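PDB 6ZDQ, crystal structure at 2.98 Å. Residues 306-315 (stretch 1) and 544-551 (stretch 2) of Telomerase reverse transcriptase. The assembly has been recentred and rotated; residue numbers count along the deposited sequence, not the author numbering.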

# COMPACT_ATOMS: atom_id res chain seq x y z
N SER A 306 -5.21 0.15 14.55
CA SER A 306 -4.36 -0.83 13.90
C SER A 306 -4.90 -2.23 14.19
O SER A 306 -5.57 -2.45 15.19
CB SER A 306 -2.90 -0.73 14.36
OG SER A 306 -2.77 -1.04 15.74
N SER A 307 -4.59 -3.16 13.28
CA SER A 307 -4.98 -4.55 13.50
C SER A 307 -4.25 -5.16 14.68
O SER A 307 -4.76 -6.09 15.32
CB SER A 307 -4.72 -5.37 12.23
OG SER A 307 -5.09 -6.72 12.42
N SER A 308 -3.05 -4.66 15.00
CA SER A 308 -2.30 -5.17 16.14
C SER A 308 -3.01 -4.86 17.45
O SER A 308 -3.03 -5.69 18.37
CB SER A 308 -0.89 -4.59 16.14
OG SER A 308 -0.17 -5.00 17.29
N ASP A 309 -3.59 -3.66 17.56
CA ASP A 309 -4.31 -3.30 18.78
C ASP A 309 -5.51 -4.19 19.02
O ASP A 309 -5.86 -4.46 20.18
CB ASP A 309 -4.74 -1.83 18.72
CG ASP A 309 -3.56 -0.88 18.66
OD1 ASP A 309 -2.41 -1.36 18.62
OD2 ASP A 309 -3.80 0.35 18.66
N VAL A 310 -6.16 -4.66 17.95
CA VAL A 310 -7.32 -5.54 18.11
C VAL A 310 -6.90 -6.84 18.79
O VAL A 310 -7.56 -7.31 19.73
CB VAL A 310 -7.98 -5.82 16.75
CG1 VAL A 310 -9.21 -6.69 16.94
CG2 VAL A 310 -8.33 -4.53 16.05
N ALA A 311 -5.79 -7.43 18.34
CA ALA A 311 -5.33 -8.68 18.93
C ALA A 311 -4.94 -8.48 20.39
O ALA A 311 -5.21 -9.34 21.24
CB ALA A 311 -4.15 -9.24 18.13
N GLU A 312 -4.31 -7.35 20.71
CA GLU A 312 -3.92 -7.08 22.09
C GLU A 312 -5.14 -6.86 22.97
O GLU A 312 -5.17 -7.30 24.13
CB GLU A 312 -2.98 -5.88 22.15
CG GLU A 312 -1.89 -6.00 23.21
CD GLU A 312 -0.91 -7.13 22.91
OE1 GLU A 312 -0.50 -7.26 21.74
OE2 GLU A 312 -0.57 -7.88 23.85
N LYS A 313 -6.16 -6.17 22.45
CA LYS A 313 -7.39 -5.97 23.22
C LYS A 313 -8.05 -7.31 23.54
O LYS A 313 -8.58 -7.50 24.64
CB LYS A 313 -8.35 -5.07 22.45
CG LYS A 313 -7.95 -3.60 22.39
CD LYS A 313 -8.15 -2.91 23.73
CE LYS A 313 -7.82 -1.43 23.64
NZ LYS A 313 -8.00 -0.74 24.94
N ILE A 314 -8.05 -8.24 22.58
CA ILE A 314 -8.61 -9.56 22.84
C ILE A 314 -7.75 -10.33 23.83
O ILE A 314 -8.26 -11.07 24.68
CB ILE A 314 -8.78 -10.33 21.51
CG1 ILE A 314 -9.70 -9.56 20.56
CG2 ILE A 314 -9.34 -11.73 21.76
CD1 ILE A 314 -9.90 -10.23 19.22
N SER A 315 -6.43 -10.17 23.74
CA SER A 315 -5.54 -10.84 24.69
C SER A 315 -5.72 -10.29 26.10
O SER A 315 -5.58 -11.03 27.08
CB SER A 315 -4.09 -10.70 24.24
OG SER A 315 -3.88 -11.35 23.00
N ASP A 544 -13.02 -15.07 12.02
CA ASP A 544 -12.03 -14.17 11.44
C ASP A 544 -12.61 -12.76 11.44
O ASP A 544 -13.53 -12.47 10.66
CB ASP A 544 -11.64 -14.62 10.03
CG ASP A 544 -11.19 -16.07 9.98
OD1 ASP A 544 -10.70 -16.58 11.01
OD2 ASP A 544 -11.32 -16.70 8.91
N PHE A 545 -12.08 -11.90 12.30
CA PHE A 545 -12.61 -10.54 12.40
C PHE A 545 -11.87 -9.56 11.50
O PHE A 545 -12.43 -9.06 10.53
CB PHE A 545 -12.57 -10.08 13.87
CG PHE A 545 -12.90 -8.63 14.07
CD1 PHE A 545 -14.11 -8.12 13.64
CD2 PHE A 545 -11.99 -7.77 14.69
CE1 PHE A 545 -14.42 -6.79 13.81
CE2 PHE A 545 -12.31 -6.44 14.87
CZ PHE A 545 -13.51 -5.95 14.43
N VAL A 546 -10.59 -9.33 11.77
CA VAL A 546 -9.75 -8.56 10.86
C VAL A 546 -8.40 -9.26 10.76
O VAL A 546 -7.56 -9.15 11.66
CB VAL A 546 -9.53 -7.10 11.32
CG1 VAL A 546 -8.59 -6.39 10.36
CG2 VAL A 546 -10.85 -6.36 11.42
N GLY A 547 -8.19 -9.99 9.66
CA GLY A 547 -6.93 -10.63 9.38
C GLY A 547 -6.44 -11.58 10.46
O GLY A 547 -5.31 -12.06 10.40
N LEU A 548 -7.29 -11.84 11.46
CA LEU A 548 -6.94 -12.66 12.61
C LEU A 548 -7.96 -13.78 12.75
O LEU A 548 -9.15 -13.58 12.51
CB LEU A 548 -6.90 -11.82 13.90
CG LEU A 548 -5.89 -10.67 13.97
CD1 LEU A 548 -6.18 -9.78 15.17
CD2 LEU A 548 -4.47 -11.21 14.03
N GLU A 549 -7.49 -14.95 13.16
CA GLU A 549 -8.34 -16.13 13.35
C GLU A 549 -8.46 -16.37 14.85
O GLU A 549 -7.67 -17.10 15.45
CB GLU A 549 -7.77 -17.34 12.62
CG GLU A 549 -8.64 -18.59 12.70
CD GLU A 549 -8.23 -19.64 11.69
OE1 GLU A 549 -7.78 -19.27 10.59
OE2 GLU A 549 -8.35 -20.85 12.00
N VAL A 550 -9.47 -15.75 15.46
CA VAL A 550 -9.68 -15.85 16.90
C VAL A 550 -10.48 -17.12 17.19
O VAL A 550 -11.63 -17.25 16.76
CB VAL A 550 -10.41 -14.61 17.44
CG1 VAL A 550 -10.51 -14.67 18.96
CG2 VAL A 550 -9.69 -13.34 17.00
N ASN A 551 -9.86 -18.04 17.92
CA ASN A 551 -10.51 -19.30 18.26
C ASN A 551 -11.53 -19.10 19.38
O ASN A 551 -11.19 -18.57 20.44
CB ASN A 551 -9.48 -20.35 18.66
CG ASN A 551 -8.60 -20.77 17.50
OD1 ASN A 551 -7.38 -20.55 17.51
ND2 ASN A 551 -9.20 -21.39 16.49

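Helix 307-315 lies along the strand that includes V550 and N551, the two running nearly parallel (9° between their N-to-C directions) with axes 10.5 Å apart at closest approach. That spacing leaves room for side chains between the backbones, and no hydrogen bond crosses the contact; 327 Å² is buried, counting both sides.

Apolar packing dominates. V310, A311 and I314 supply the helix side, with V310 and I314 pointing toward the other stretch and A311 sideways to it. A311 CB meets L548 CD1 at 3.6 Å, and L548 CD1 also lies 4.0 Å from the backbone S307 O. L548 has the largest covered area of any residue here. One turn further on, I314 CD1 reaches V550 CG2 at 3.8 Å. L548 and V550 both point toward the helix, whereas E549 between them makes no contact. V310 CG1 touches F545 CE2 at 3.7 Å, at the edge of the ring and near its plane, so this is edge packing rather than contact with the ring face.

The polar approach is not a hydrogen bond: S307, chi1 t, points toward stretch 2 and places OG 3.5 Å from V546 O; the same OG lies 4.1 Å from V546 CG1. Next to V546, G547 has positive phi (56°), a conformation that favours glycine.

Just before the helix, S306 is the N-cap: its OG accepts a weak bond from D309 N (3.3 Å), serving an amide at the helix start. Within the helix, E312 N to S308 O (3.1 Å), K313 N to D309 O (2.9 Å) and I314 N to V310 O (3.0 Å) hold the helical frame. S315 OG donates to A311 O (3.0 Å), which also accepts from S315 N (2.9 Å).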